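Local coordinates for protein 5-oxopent-3-ene-1,2,5-tricarboxylate decarboxylase (Exiguobacterium antarcticum B7, PDB 6IYM) that belongs to the fumarylacetoacetate hydrolase family and carries a magnesium ion bound by acidic residues of its mainly beta-strand fold, at residues A[72-77]-A[95-100]; A[193-198]-A[263-268]. All blocks are in the same frame, centred on the assembly; numbering follows the deposited sequence.

In the fold
Contact 1 (72-77 with 95-100) and contact 2 (193-198 with 263-268) come one after the other along the chain, both in its fumarylacetoacetate hydrolase C-terminal region. Their centres are about 20 Å apart and their nearest atoms about 11 Å, so they do not touch. Each is an antiparallel strand pair in a different sheet: contact 1 belongs to the large mixed sheet, contact 2 to the five-stranded one. Strand 147-158 of the large sheet connects them, since Asp155 pairs with Lys99 of contact 1 and Ile152 packs on Val263 and Ile265 of contact 2. Asp155 is also a magnesium ligand with Glu124 and Glu126; the side chain of Phe97 lies about 4 Å from the ion, that of Val197 about 10 Å.

Contact 1. Residues A[72-77]-A[95-100]; sequences VICVGK and VLFTKA
Cys74 and Phe97 form the tight part of this antiparallel strand pair. A chi1 of 49° puts Phe97 CG between its backbone N and carbonyl carbon. The ring meets Cys74 through Phe97 CE2, 3.2 Å from Cys74 CB, while Cys74 O lies over one ring face, offset toward the rim. The sulfur stands oblique to the ring, with Cys74 SG 5.0 Å from the Phe97 centroid, and Cys74 SG also lies 3.7 Å from Lys99 CD. The backbones of this pair bond in both directions, Cys74 N to Phe97 O at 2.7 Å and Phe97 N to Cys74 O at 2.9 Å.

Between the two segments, fewer atoms meet on the face of Ile73, Val75, Leu96 and Thr98. There Leu96 CD2 reaches Ile73 CG2 at 3.8 Å and Val75 CG2 at 4.1 Å, the side chains meeting obliquely. The looser, solvent side is at the partly exposed Gly76 and Val95, where Gly76 N bonds to Val95 O at 2.9 Å from above the carbonyl plane, 48° out of it, a departure from the in-plane bonds joining Val72 and Lys99.

Lys99 bends at chi3 and chi4, and its NZ forms a salt bridge with the magnesium ligand Asp155 and hydrogen bonds to Lys172 O and Phe177 O. Thr98 OG1 bonds to Asn71 and to Thr98 OG1 of the second subunit, which places this face at the dimer interface. Strand 72-75 is flanked by strand 96-99 on one edge and, in parallel, by strand 236-238 on the other.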
ATOM      1  N   VAL A  72      -4.974  -1.247  -1.341  1.00 39.03           N
ATOM      2  CA  VAL A  72      -6.070  -0.975  -2.313  1.00 36.73           C
ATOM      3  C   VAL A  72      -5.791   0.396  -2.962  1.00 36.45           C
ATOM      4  O   VAL A  72      -5.578   1.395  -2.236  1.00 37.19           O
ATOM      5  CB  VAL A  72      -7.437  -1.010  -1.603  1.00 35.55           C
ATOM      6  CG1 VAL A  72      -8.560  -0.652  -2.559  1.00 36.26           C
ATOM      7  CG2 VAL A  72      -7.687  -2.365  -0.968  1.00 34.35           C
ATOM      8  N   ILE A  73      -5.711   0.429  -4.285  1.00 37.16           N
ATOM      9  CA  ILE A  73      -5.460   1.689  -5.045  1.00 39.01           C
ATOM     10  C   ILE A  73      -6.803   2.359  -5.285  1.00 39.16           C
ATOM     11  O   ILE A  73      -7.683   1.656  -5.803  1.00 37.45           O
ATOM     12  CB  ILE A  73      -4.717   1.423  -6.363  1.00 42.51           C
ATOM     13  CG1 ILE A  73      -3.386   0.702  -6.114  1.00 42.53           C
ATOM     14  CG2 ILE A  73      -4.543   2.722  -7.132  1.00 45.02           C
ATOM     15  CD1 ILE A  73      -2.733   0.105  -7.362  1.00 38.12           C
ATOM     16  N   CYS A  74      -6.921   3.649  -4.928  1.00 35.80           N
ATOM     17  CA  CYS A  74      -8.191   4.409  -4.901  1.00 40.39           C
ATOM     18  C   CYS A  74      -8.112   5.662  -5.776  1.00 43.78           C
ATOM     19  O   CYS A  74      -7.132   6.419  -5.675  1.00 40.32           O
ATOM     20  CB  CYS A  74      -8.524   4.838  -3.479  1.00 40.47           C
ATOM     21  SG  CYS A  74      -8.846   3.442  -2.361  1.00 42.44           S
ATOM     22  N   VAL A  75      -9.157   5.872  -6.575  1.00 40.47           N
ATOM     23  CA  VAL A  75      -9.341   7.066  -7.432  1.00 43.98           C
ATOM     24  C   VAL A  75     -10.074   8.123  -6.614  1.00 42.44           C
ATOM     25  O   VAL A  75     -10.956   7.741  -5.830  1.00 43.35           O
ATOM     26  CB  VAL A  75     -10.087   6.695  -8.727  1.00 42.89           C
ATOM     27  CG1 VAL A  75     -10.343   7.931  -9.595  1.00 45.31           C
ATOM     28  CG2 VAL A  75      -9.294   5.650  -9.502  1.00 44.14           C
ATOM     29  N   GLY A  76      -9.730   9.401  -6.797  1.00 42.87           N
ATOM     30  CA  GLY A  76     -10.435  10.536  -6.157  1.00 43.45           C
ATOM     31  C   GLY A  76     -11.768  10.815  -6.859  1.00 45.72           C
ATOM     32  O   GLY A  76     -12.368   9.882  -7.414  1.00 51.85           O
ATOM     33  N   LYS A  77     -12.229  12.059  -6.880  1.00 49.64           N
ATOM     34  CA  LYS A  77     -13.486  12.458  -7.580  1.00 50.93           C
ATOM     35  C   LYS A  77     -13.481  11.874  -9.000  1.00 48.87           C
ATOM     36  O   LYS A  77     -12.612  12.262  -9.808  1.00 52.13           O
ATOM     37  CB  LYS A  77     -13.588  13.989  -7.638  1.00 59.49           C
ATOM     38  CG  LYS A  77     -14.213  14.641  -6.418  1.00 66.11           C
ATOM     39  CD  LYS A  77     -13.738  14.072  -5.097  1.00 69.84           C
ATOM     40  CE  LYS A  77     -14.607  14.495  -3.936  1.00 68.20           C
ATOM     41  NZ  LYS A  77     -14.183  13.836  -2.681  1.00 71.64           N
ATOM     42  N   VAL A  95      -6.662  11.646  -9.436  1.00 46.13           N
ATOM     43  CA  VAL A  95      -6.154  11.630  -8.038  1.00 47.90           C
ATOM     44  C   VAL A  95      -6.072  10.155  -7.635  1.00 48.97           C
ATOM     45  O   VAL A  95      -7.053   9.412  -7.935  1.00 43.09           O
ATOM     46  CB  VAL A  95      -7.076  12.455  -7.111  1.00 47.73           C
ATOM     47  CG1 VAL A  95      -6.748  12.285  -5.637  1.00 43.35           C
ATOM     48  CG2 VAL A  95      -7.055  13.934  -7.472  1.00 47.10           C
ATOM     49  N   LEU A  96      -4.924   9.728  -7.091  1.00 44.28           N
ATOM     50  CA  LEU A  96      -4.679   8.320  -6.690  1.00 46.89           C
ATOM     51  C   LEU A  96      -4.158   8.312  -5.260  1.00 40.74           C
ATOM     52  O   LEU A  96      -3.323   9.114  -4.978  1.00 41.21           O
ATOM     53  CB  LEU A  96      -3.677   7.659  -7.641  1.00 48.48           C
ATOM     54  CG  LEU A  96      -4.262   7.189  -8.971  1.00 56.55           C
ATOM     55  CD1 LEU A  96      -3.171   6.741  -9.934  1.00 56.27           C
ATOM     56  CD2 LEU A  96      -5.268   6.060  -8.763  1.00 58.31           C
ATOM     57  N   PHE A  97      -4.696   7.449  -4.399  1.00 43.06           N
ATOM     58  CA  PHE A  97      -4.217   7.221  -3.008  1.00 40.00           C
ATOM     59  C   PHE A  97      -4.531   5.771  -2.623  1.00 40.85           C
ATOM     60  O   PHE A  97      -5.164   5.044  -3.435  1.00 37.45           O
ATOM     61  CB  PHE A  97      -4.854   8.226  -2.049  1.00 43.37           C
ATOM     62  CG  PHE A  97      -6.341   8.301  -2.218  1.00 44.42           C
ATOM     63  CD1 PHE A  97      -6.900   9.177  -3.127  1.00 52.90           C
ATOM     64  CD2 PHE A  97      -7.168   7.455  -1.499  1.00 48.96           C
ATOM     65  CE1 PHE A  97      -8.273   9.226  -3.304  1.00 56.82           C
ATOM     66  CE2 PHE A  97      -8.538   7.497  -1.685  1.00 52.70           C
ATOM     67  CZ  PHE A  97      -9.088   8.381  -2.586  1.00 55.52           C
ATOM     68  N   THR A  98      -4.121   5.335  -1.430  1.00 38.10           N
ATOM     69  CA  THR A  98      -4.278   3.912  -1.047  1.00 39.79           C
ATOM     70  C   THR A  98      -4.967   3.767   0.305  1.00 39.54           C
ATOM     71  O   THR A  98      -5.071   4.754   1.086  1.00 38.44           O
ATOM     72  CB  THR A  98      -2.912   3.222  -1.068  1.00 41.62           C
ATOM     73  OG1 THR A  98      -2.112   3.719   0.007  1.00 43.75           O
ATOM     74  CG2 THR A  98      -2.215   3.417  -2.389  1.00 43.93           C
ATOM     75  N   LYS A  99      -5.392   2.540   0.567  1.00 40.98           N
ATOM     76  CA  LYS A  99      -5.934   2.087   1.869  1.00 41.40           C
ATOM     77  C   LYS A  99      -5.124   0.874   2.316  1.00 40.01           C
ATOM     78  O   LYS A  99      -5.036  -0.051   1.516  1.00 34.50           O
ATOM     79  CB  LYS A  99      -7.400   1.690   1.720  1.00 42.27           C
ATOM     80  CG  LYS A  99      -8.337   2.863   1.464  1.00 38.27           C
ATOM     81  CD  LYS A  99      -9.695   2.397   1.037  1.00 36.69           C
ATOM     82  CE  LYS A  99     -10.607   2.114   2.218  1.00 37.14           C
ATOM     83  NZ  LYS A  99     -11.030   3.377   2.886  1.00 35.74           N
ATOM     84  N   ALA A 100      -4.536   0.916   3.517  1.00 42.01           N
ATOM     85  CA  ALA A 100      -3.792  -0.217   4.118  1.00 40.61           C
ATOM     86  C   ALA A 100      -4.694  -1.441   4.094  1.00 42.52           C
ATOM     87  O   ALA A 100      -5.896  -1.300   4.320  1.00 41.72           O
ATOM     88  CB  ALA A 100      -3.345   0.094   5.515  1.00 38.98           C
TER

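Contact 2. Residues A[193-198]-A[263-268]; sequences ADVLVE and VSIEGI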
ATOM      1  N   ALA A 193     -19.846  -0.594 -18.274  1.00 52.70           N
ATOM      2  CA  ALA A 193     -20.269   0.621 -19.031  1.00 56.14           C
ATOM      3  C   ALA A 193     -21.389   1.373 -18.301  1.00 48.46           C
ATOM      4  O   ALA A 193     -21.336   2.636 -18.241  1.00 51.79           O
ATOM      5  CB  ALA A 193     -20.743   0.249 -20.416  1.00 58.73           C
ATOM      6  N   ASP A 194     -22.378   0.648 -17.780  1.00 47.07           N
ATOM      7  CA  ASP A 194     -23.646   1.280 -17.294  1.00 51.97           C
ATOM      8  C   ASP A 194     -24.277   0.404 -16.212  1.00 50.70           C
ATOM      9  O   ASP A 194     -25.355  -0.200 -16.458  1.00 49.62           O
ATOM     10  CB  ASP A 194     -24.599   1.557 -18.467  1.00 51.60           C
ATOM     11  CG  ASP A 194     -25.912   2.251 -18.129  1.00 55.49           C
ATOM     12  OD1 ASP A 194     -26.052   2.785 -17.010  1.00 56.13           O
ATOM     13  OD2 ASP A 194     -26.814   2.217 -18.990  1.00 66.99           O
ATOM     14  N   VAL A 195     -23.614   0.328 -15.057  1.00 45.12           N
ATOM     15  CA  VAL A 195     -24.134  -0.419 -13.888  1.00 45.41           C
ATOM     16  C   VAL A 195     -24.423   0.609 -12.795  1.00 42.23           C
ATOM     17  O   VAL A 195     -23.677   1.618 -12.685  1.00 50.05           O
ATOM     18  CB  VAL A 195     -23.203  -1.555 -13.423  1.00 44.34           C
ATOM     19  CG1 VAL A 195     -22.875  -2.491 -14.578  1.00 51.76           C
ATOM     20  CG2 VAL A 195     -21.934  -1.046 -12.770  1.00 46.70           C
ATOM     21  N   LEU A 196     -25.466   0.330 -12.024  1.00 42.35           N
ATOM     22  CA  LEU A 196     -25.987   1.218 -10.960  1.00 41.36           C
ATOM     23  C   LEU A 196     -25.257   0.900  -9.657  1.00 39.67           C
ATOM     24  O   LEU A 196     -25.245  -0.279  -9.256  1.00 34.47           O
ATOM     25  CB  LEU A 196     -27.497   1.013 -10.834  1.00 45.23           C
ATOM     26  CG  LEU A 196     -28.192   2.000  -9.906  1.00 46.07           C
ATOM     27  CD1 LEU A 196     -27.936   3.432 -10.336  1.00 46.70           C
ATOM     28  CD2 LEU A 196     -29.679   1.710  -9.844  1.00 47.71           C
ATOM     29  N   VAL A 197     -24.609   1.921  -9.089  1.00 38.87           N
ATOM     30  CA  VAL A 197     -23.953   1.879  -7.758  1.00 37.18           C
ATOM     31  C   VAL A 197     -24.861   2.660  -6.793  1.00 37.81           C
ATOM     32  O   VAL A 197     -25.027   3.876  -6.966  1.00 40.85           O
ATOM     33  CB  VAL A 197     -22.518   2.448  -7.810  1.00 38.39           C
ATOM     34  CG1 VAL A 197     -21.843   2.392  -6.444  1.00 39.67           C
ATOM     35  CG2 VAL A 197     -21.649   1.736  -8.860  1.00 38.82           C
ATOM     36  N   GLU A 198     -25.380   2.005  -5.764  1.00 39.38           N
ATOM     37  CA  GLU A 198     -26.242   2.671  -4.755  1.00 37.90           C
ATOM     38  C   GLU A 198     -25.703   2.401  -3.353  1.00 39.79           C
ATOM     39  O   GLU A 198     -25.179   1.270  -3.063  1.00 36.93           O
ATOM     40  CB  GLU A 198     -27.690   2.184  -4.803  1.00 39.76           C
ATOM     41  CG  GLU A 198     -28.351   2.242  -6.163  1.00 40.61           C
ATOM     42  CD  GLU A 198     -29.878   2.205  -6.087  1.00 49.00           C
ATOM     43  OE1 GLU A 198     -30.545   3.140  -6.611  1.00 48.23           O
ATOM     44  OE2 GLU A 198     -30.403   1.265  -5.469  1.00 50.96           O
ATOM     45  N   VAL A 263     -24.201  -0.885   0.433  1.00 34.44           N
ATOM     46  CA  VAL A 263     -23.705  -0.576  -0.939  1.00 36.63           C
ATOM     47  C   VAL A 263     -24.119  -1.744  -1.843  1.00 38.16           C
ATOM     48  O   VAL A 263     -23.941  -2.919  -1.477  1.00 42.43           O
ATOM     49  CB  VAL A 263     -22.175  -0.373  -0.948  1.00 38.96           C
ATOM     50  CG1 VAL A 263     -21.644   0.019  -2.322  1.00 41.52           C
ATOM     51  CG2 VAL A 263     -21.708   0.623   0.114  1.00 36.67           C
ATOM     52  N   SER A 264     -24.677  -1.451  -2.993  1.00 38.00           N
ATOM     53  CA  SER A 264     -25.046  -2.484  -3.977  1.00 39.04           C
ATOM     54  C   SER A 264     -24.570  -2.024  -5.346  1.00 38.66           C
ATOM     55  O   SER A 264     -24.512  -0.785  -5.594  1.00 36.32           O
ATOM     56  CB  SER A 264     -26.524  -2.762  -3.958  1.00 43.96           C
ATOM     57  OG  SER A 264     -27.225  -1.640  -4.443  1.00 41.58           O
ATOM     58  N   ILE A 265     -24.234  -2.996  -6.180  1.00 39.35           N
ATOM     59  CA  ILE A 265     -23.838  -2.787  -7.596  1.00 40.80           C
ATOM     60  C   ILE A 265     -24.580  -3.848  -8.382  1.00 41.59           C
ATOM     61  O   ILE A 265     -24.450  -5.021  -8.017  1.00 39.49           O
ATOM     62  CB  ILE A 265     -22.320  -2.900  -7.771  1.00 43.76           C
ATOM     63  CG1 ILE A 265     -21.604  -1.913  -6.836  1.00 42.78           C
ATOM     64  CG2 ILE A 265     -21.964  -2.714  -9.246  1.00 40.90           C
ATOM     65  CD1 ILE A 265     -20.129  -1.689  -7.151  1.00 42.77           C
ATOM     66  N   GLU A 266     -25.383  -3.447  -9.360  1.00 44.87           N
ATOM     67  CA  GLU A 266     -26.256  -4.407 -10.066  1.00 46.97           C
ATOM     68  C   GLU A 266     -25.324  -5.363 -10.811  1.00 47.90           C
ATOM     69  O   GLU A 266     -24.321  -4.907 -11.350  1.00 43.99           O
ATOM     70  CB  GLU A 266     -27.335  -3.674 -10.884  1.00 58.21           C
ATOM     71  CG  GLU A 266     -26.925  -3.187 -12.254  1.00 61.94           C
ATOM     72  CD  GLU A 266     -27.857  -2.150 -12.878  1.00 67.29           C
ATOM     73  OE1 GLU A 266     -29.033  -2.014 -12.432  1.00 65.70           O
ATOM     74  OE2 GLU A 266     -27.401  -1.458 -13.812  1.00 60.46           O
ATOM     75  N   GLY A 267     -25.593  -6.666 -10.700  1.00 48.68           N
ATOM     76  CA  GLY A 267     -24.772  -7.742 -11.282  1.00 47.58           C
ATOM     77  C   GLY A 267     -23.816  -8.327 -10.271  1.00 44.76           C
ATOM     78  O   GLY A 267     -23.361  -9.430 -10.515  1.00 51.53           O
ATOM     79  N   ILE A 268     -23.512  -7.624  -9.166  1.00 43.15           N
ATOM     80  CA  ILE A 268     -22.537  -8.111  -8.145  1.00 41.76           C
ATOM     81  C   ILE A 268     -23.269  -8.490  -6.850  1.00 42.63           C
ATOM     82  O   ILE A 268     -23.120  -9.645  -6.353  1.00 46.95           O
ATOM     83  CB  ILE A 268     -21.443  -7.059  -7.917  1.00 41.92           C
ATOM     84  CG1 ILE A 268     -20.926  -6.492  -9.245  1.00 40.18           C
ATOM     85  CG2 ILE A 268     -20.340  -7.641  -7.048  1.00 42.13           C
ATOM     86  CD1 ILE A 268     -19.560  -5.875  -9.162  1.00 44.20           C
TER
HETATM   87  O   HOH W   1     -26.972  -1.045  -7.370  1.00 43.19           O
HETATM   88  O   HOH W   2     -28.092  -0.030  -1.705  1.00 52.47           O
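Glu266 folds its side chain back against Leu196 where strand 260-265 ends and strand 196-201 begins. From CB, its CG lies between the backbone N and carbonyl carbon (chi1 83°), and CG passes 3.8 Å from Leu196 N. The chain then extends: CD is 3.5 Å from Leu196 N and also lies beside Leu196 CB. At the tip the two oxygens part, OE1 resting 3.8 Å from Leu196 CB and OE2 accepting a weak hydrogen bond from Leu196 N at 3.2 Å, bent to 136° at the hydrogen; OE2 also lies 3.4 Å from Val195 CA. The backbone of the same residue closes the pairing in the other direction, Glu266 N donating to Leu196 O in the carbonyl plane. The carboxylate thus stands in for a backbone acceptor at the end of the pair.

The regular antiparallel register follows with the non-hydrogen-bonded pair Val197 and Ile265, then the hydrogen-bonded pair Glu198 and Ser264. Glu198 N donates to Ser264 O almost straight, at 170°, and Ser264 N returns the bond to Glu198 O at 2.8 Å. On the face carrying these two side chains, a water donates to Leu196 O at 2.7 Å and also bonds with Ser264 OG, bridging the strands; Glu198 OE1 is hydrogen-bonded to Ser208 OG of strand 204-210.

The face of Val197 and Ile265 is apolar and buried. These two lie side by side, Val197 CG2 being 4.1 Å from Ile265 CD1, whereas Val195 CG2 meets Ile265 CG2 at a slant. Ile152 of strand 147-158 packs on Ile265 from this side, and Tyr79 and Pro242 touch Val197. Within the five-stranded sheet, strand 196-201 runs between strands 260-265 and 204-210, and strand 269-276 borders 260-265 beyond.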